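Local coordinates for solute binding protein MsmE (Bacillus subtilis subsp. subtilis str. 168, PDB 4R6H) that binds melibiose, raffinose and stachyose and serves as the solute-binding component of the ABC transporter that imports these sugars, at residues L91-G96 and R308-A313; L231-K236 and A400-S405. All blocks are in the same frame, centred on the assembly; numbering follows the deposited sequence.

Interaction 1: L91-G96 and R308-A313; sequences LFDTHG and RYTLAA
Phe-92 and Ala-312 form the antiparallel hydrogen-bonded pair of this short ladder: Phe-92 N gives to Ala-312 O at 2.9 Å, and Ala-312 N returns a nearly straight bond to Phe-92 O, each in the plane of the accepting carbonyl. Past the ladder, side chains take over the polar pairing. Asp-93 OD1 accepts from Thr-310 N at 2.9 Å and from His-95 N at 3.0 Å, the two donors lying on opposite faces of the carboxylate; OD2 is held by Thr-40. Thr-310 OG1 donates to Thr-94 OG1 at 2.7 Å, and the latter is also bonded to Glu-307, so these buried hydroxyls are satisfied.

Apolar contacts use small residues beside large ones. Ala-312 CB lies over a face of the Phe-92 ring, 4.1 Å from its centroid, a CH-pi contact. Phe-92 CG sits between backbone N and carbonyl carbon (chi1 54°), which folds the ring back over the neighbouring strand. On the other sheet face, Leu-91 CD2 meets Ala-313 CB at 4.1 Å, beneath helix 320-331. Strand 91-92 thus lies between 33-38 and 310-313, pairing antiparallel with the latter, and the pairing passes into an Asx turn at Asp-93.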
# COMPACT_ATOMS: atom_id res chain seq x y z
N LEU A 91 -6.15 18.11 11.51
CA LEU A 91 -6.25 17.16 10.39
C LEU A 91 -5.08 16.19 10.50
O LEU A 91 -3.94 16.61 10.78
CB LEU A 91 -6.16 17.89 9.07
CG LEU A 91 -7.38 18.72 8.66
CD1 LEU A 91 -7.02 19.76 7.59
CD2 LEU A 91 -8.51 17.83 8.17
N PHE A 92 -5.34 14.93 10.21
CA PHE A 92 -4.29 13.92 10.30
C PHE A 92 -4.52 12.82 9.26
O PHE A 92 -5.60 12.60 8.77
CB PHE A 92 -4.17 13.37 11.72
CG PHE A 92 -5.45 12.85 12.28
CD1 PHE A 92 -6.33 13.70 12.95
CD2 PHE A 92 -5.81 11.53 12.11
CE1 PHE A 92 -7.54 13.21 13.42
CE2 PHE A 92 -7.00 11.04 12.61
CZ PHE A 92 -7.86 11.88 13.25
N ASP A 93 -3.45 12.11 8.98
CA ASP A 93 -3.44 11.02 7.99
C ASP A 93 -3.71 9.70 8.70
O ASP A 93 -3.01 9.32 9.68
CB ASP A 93 -2.07 11.05 7.35
CG ASP A 93 -1.90 10.15 6.11
OD1 ASP A 93 -2.78 9.33 5.82
OD2 ASP A 93 -0.81 10.31 5.46
N THR A 94 -4.72 8.98 8.25
CA THR A 94 -5.00 7.68 8.85
C THR A 94 -4.21 6.51 8.23
O THR A 94 -4.17 5.44 8.82
CB THR A 94 -6.51 7.38 8.82
OG1 THR A 94 -6.98 7.41 7.47
CG2 THR A 94 -7.28 8.44 9.60
N HIS A 95 -3.63 6.73 7.05
CA HIS A 95 -2.73 5.82 6.34
C HIS A 95 -3.02 4.33 6.46
O HIS A 95 -2.12 3.54 6.78
CB HIS A 95 -1.27 6.13 6.73
CG HIS A 95 -0.91 5.85 8.16
ND1 HIS A 95 -0.05 4.83 8.52
CD2 HIS A 95 -1.19 6.51 9.31
CE1 HIS A 95 0.12 4.83 9.82
NE2 HIS A 95 -0.55 5.85 10.32
N GLY A 96 -4.26 3.96 6.20
CA GLY A 96 -4.69 2.54 6.19
C GLY A 96 -5.24 2.00 7.48
O GLY A 96 -5.59 0.82 7.54
N ARG A 308 -4.16 5.26 1.10
CA ARG A 308 -2.76 5.55 1.11
C ARG A 308 -2.53 6.77 2.01
O ARG A 308 -2.08 6.63 3.17
CB ARG A 308 -2.20 5.73 -0.31
CG ARG A 308 -0.79 6.25 -0.38
CD ARG A 308 0.23 5.19 -0.14
NE ARG A 308 1.52 5.63 -0.68
CZ ARG A 308 2.70 5.15 -0.29
NH1 ARG A 308 2.77 4.22 0.66
NH2 ARG A 308 3.81 5.62 -0.84
N TYR A 309 -2.83 7.95 1.48
CA TYR A 309 -2.81 9.18 2.28
C TYR A 309 -4.21 9.70 2.43
O TYR A 309 -4.94 9.84 1.46
CB TYR A 309 -1.93 10.25 1.62
CG TYR A 309 -0.54 9.82 1.33
CD1 TYR A 309 0.25 9.22 2.28
CD2 TYR A 309 -0.02 10.00 0.07
CE1 TYR A 309 1.57 8.87 1.99
CE2 TYR A 309 1.27 9.64 -0.23
CZ TYR A 309 2.04 9.05 0.74
OH TYR A 309 3.35 8.66 0.51
N THR A 310 -4.58 10.07 3.67
CA THR A 310 -5.88 10.66 3.90
C THR A 310 -5.79 11.93 4.73
O THR A 310 -4.74 12.22 5.31
CB THR A 310 -6.85 9.72 4.63
OG1 THR A 310 -6.42 9.57 6.00
CG2 THR A 310 -6.93 8.34 3.97
N LEU A 311 -6.88 12.68 4.71
CA LEU A 311 -7.11 13.81 5.61
C LEU A 311 -8.36 13.44 6.39
O LEU A 311 -9.46 13.42 5.83
CB LEU A 311 -7.33 15.14 4.84
CG LEU A 311 -6.05 15.72 4.28
CD1 LEU A 311 -6.31 16.76 3.19
CD2 LEU A 311 -5.19 16.37 5.39
N ALA A 312 -8.18 13.18 7.68
CA ALA A 312 -9.25 12.98 8.64
C ALA A 312 -9.25 14.19 9.56
O ALA A 312 -8.19 14.74 9.88
CB ALA A 312 -9.00 11.72 9.44
N ALA A 313 -10.43 14.66 9.94
CA ALA A 313 -10.55 15.80 10.86
C ALA A 313 -10.80 15.26 12.24
O ALA A 313 -11.56 14.31 12.46
CB ALA A 313 -11.69 16.73 10.43

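Interaction 2: L231-K236 and A400-S405; sequences LSEILK and APQDIS
Pro-401 packs against Ser-232 where helix 229-240 meets the start of helix 401-420, a nearly antiparallel helix packing with helices 192-206 and 383-395 alongside; the short segments run at 146° with axes 9.2 Å apart. Ala-400 stands at the N-cap position, its carbonyl O accepting from Ile-404 N. Pro-401 follows in the first turn, where a backbone N has no carbonyl four residues back within the helix to bond, so nothing is lost by proline having no N-H. Its CB lies 3.8 Å from Ser-232 CB and also touches Glu-233 CG, whose chain crosses the ring at about a right angle, while its CG faces the aliphatic base of Lys-236. Small Ser-232 suits the close backbones here, its CA 5.1 Å from Pro-401 CA. The ammonium of Lys-236 is engaged elsewhere, by Asp-397 and Gln-239.

Gln-402 starts out away from the partner helix, but a bend in its chain (chi2 -59°) brings NE2 within 3.6 Å of Glu-233 OE2. The amide and carboxylate planes are nearly perpendicular, and a water that accepts from NE2 gives a weak bond to OE2. Ile-404 turns inward: CG2 is anti to the backbone N and approaches Ser-232 OG at 3.6 Å, while the side chain also rests on helix 383-395. The Ser-232 hydroxyl is bonded to Tyr-198. At Ser-405 a second water spans the gap, 3.1 Å from Ser-405 OG and 2.6 Å from Ser-232 OG.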
# COMPACT_ATOMS: atom_id res chain seq x y z
N LEU A 231 2.41 -19.90 1.69
CA LEU A 231 3.22 -18.81 1.17
C LEU A 231 4.72 -18.96 1.39
O LEU A 231 5.56 -18.54 0.56
CB LEU A 231 2.76 -17.46 1.73
CG LEU A 231 1.31 -17.10 1.38
CD1 LEU A 231 0.91 -15.86 2.14
CD2 LEU A 231 1.14 -16.96 -0.10
N SER A 232 5.08 -19.59 2.50
CA SER A 232 6.48 -19.87 2.74
C SER A 232 7.03 -20.98 1.81
O SER A 232 8.19 -20.92 1.36
CB SER A 232 6.69 -20.26 4.20
OG SER A 232 6.49 -19.12 5.06
N GLU A 233 6.18 -21.97 1.56
CA GLU A 233 6.52 -23.03 0.61
C GLU A 233 6.76 -22.48 -0.79
O GLU A 233 7.76 -22.83 -1.44
CB GLU A 233 5.49 -24.15 0.61
CG GLU A 233 5.61 -24.98 1.88
CD GLU A 233 4.45 -25.88 2.07
OE1 GLU A 233 3.32 -25.44 1.87
OE2 GLU A 233 4.69 -27.04 2.39
N ILE A 234 5.88 -21.59 -1.23
CA ILE A 234 6.05 -20.98 -2.54
C ILE A 234 7.36 -20.19 -2.61
O ILE A 234 8.15 -20.28 -3.54
CB ILE A 234 4.86 -20.08 -2.88
CG1 ILE A 234 3.57 -20.89 -3.12
CG2 ILE A 234 5.21 -19.26 -4.13
CD1 ILE A 234 3.67 -21.93 -4.24
N LEU A 235 7.65 -19.41 -1.56
CA LEU A 235 8.88 -18.62 -1.54
C LEU A 235 10.13 -19.52 -1.58
O LEU A 235 11.07 -19.26 -2.28
CB LEU A 235 8.90 -17.67 -0.33
CG LEU A 235 10.00 -16.60 -0.30
CD1 LEU A 235 10.00 -15.79 -1.59
CD2 LEU A 235 9.84 -15.71 0.95
N LYS A 236 10.07 -20.62 -0.85
CA LYS A 236 11.15 -21.58 -0.82
C LYS A 236 11.30 -22.29 -2.17
O LYS A 236 12.44 -22.47 -2.60
CB LYS A 236 10.95 -22.59 0.32
CG LYS A 236 12.19 -23.49 0.51
CD LYS A 236 13.35 -22.66 1.07
CE LYS A 236 14.57 -23.51 1.35
NZ LYS A 236 15.64 -22.67 1.94
N ALA A 400 12.94 -23.00 8.11
CA ALA A 400 12.19 -23.77 7.11
C ALA A 400 10.71 -23.39 7.17
O ALA A 400 10.22 -22.89 8.18
CB ALA A 400 12.35 -25.26 7.40
N PRO A 401 9.96 -23.61 6.05
CA PRO A 401 8.56 -23.17 6.03
C PRO A 401 7.68 -23.61 7.19
O PRO A 401 6.91 -22.81 7.71
CB PRO A 401 8.05 -23.78 4.72
CG PRO A 401 9.24 -23.78 3.85
CD PRO A 401 10.38 -24.15 4.74
N GLN A 402 7.78 -24.89 7.60
CA GLN A 402 6.93 -25.35 8.72
C GLN A 402 7.22 -24.62 10.04
O GLN A 402 6.31 -24.26 10.80
CB GLN A 402 7.06 -26.88 8.92
CG GLN A 402 6.66 -27.72 7.70
CD GLN A 402 5.22 -27.52 7.21
OE1 GLN A 402 4.34 -27.19 7.99
NE2 GLN A 402 4.98 -27.69 5.91
N ASP A 403 8.50 -24.33 10.29
CA ASP A 403 8.87 -23.61 11.50
C ASP A 403 8.46 -22.13 11.49
O ASP A 403 8.18 -21.54 12.52
CB ASP A 403 10.38 -23.77 11.73
CG ASP A 403 10.76 -25.25 11.90
OD1 ASP A 403 10.01 -25.98 12.58
OD2 ASP A 403 11.78 -25.68 11.33
N ILE A 404 8.40 -21.54 10.30
CA ILE A 404 7.93 -20.15 10.17
C ILE A 404 6.49 -19.96 10.64
O ILE A 404 6.15 -19.00 11.32
CB ILE A 404 8.14 -19.66 8.72
CG1 ILE A 404 9.64 -19.49 8.49
CG2 ILE A 404 7.39 -18.36 8.46
CD1 ILE A 404 10.05 -19.33 7.06
N SER A 405 5.60 -20.86 10.25
CA SER A 405 4.21 -20.71 10.64
C SER A 405 4.06 -20.81 12.15
O SER A 405 3.25 -20.14 12.74
CB SER A 405 3.34 -21.73 9.92
OG SER A 405 3.34 -21.39 8.54
O HOH W 1 4.25 -19.27 6.43
O HOH W 2 7.49 -27.88 4.23

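Overall arrangement
Interaction 1 is a buried strand pairing about 14 Å from the centre of the chain, whereas interaction 2 is a partly buried helix contact about 23 Å from it, on the opposite side. Their centres lie 35 Å apart and no secondary-structure element is shared, although their segments alternate along the sequence. The chemistry follows the place: direct hydrogen bonds and apolar contacts join 91-96 to 308-313, with the buried Asp-93, Thr-94 and Thr-310 satisfied inside the protein. Between 231-236 and 400-405 no direct hydrogen bond forms; aliphatic carbons touch, and two waters link Ser-232 to Ser-405 and, weakly, Glu-233 to Gln-402. Each contact ties chain parts more than 160 residues apart.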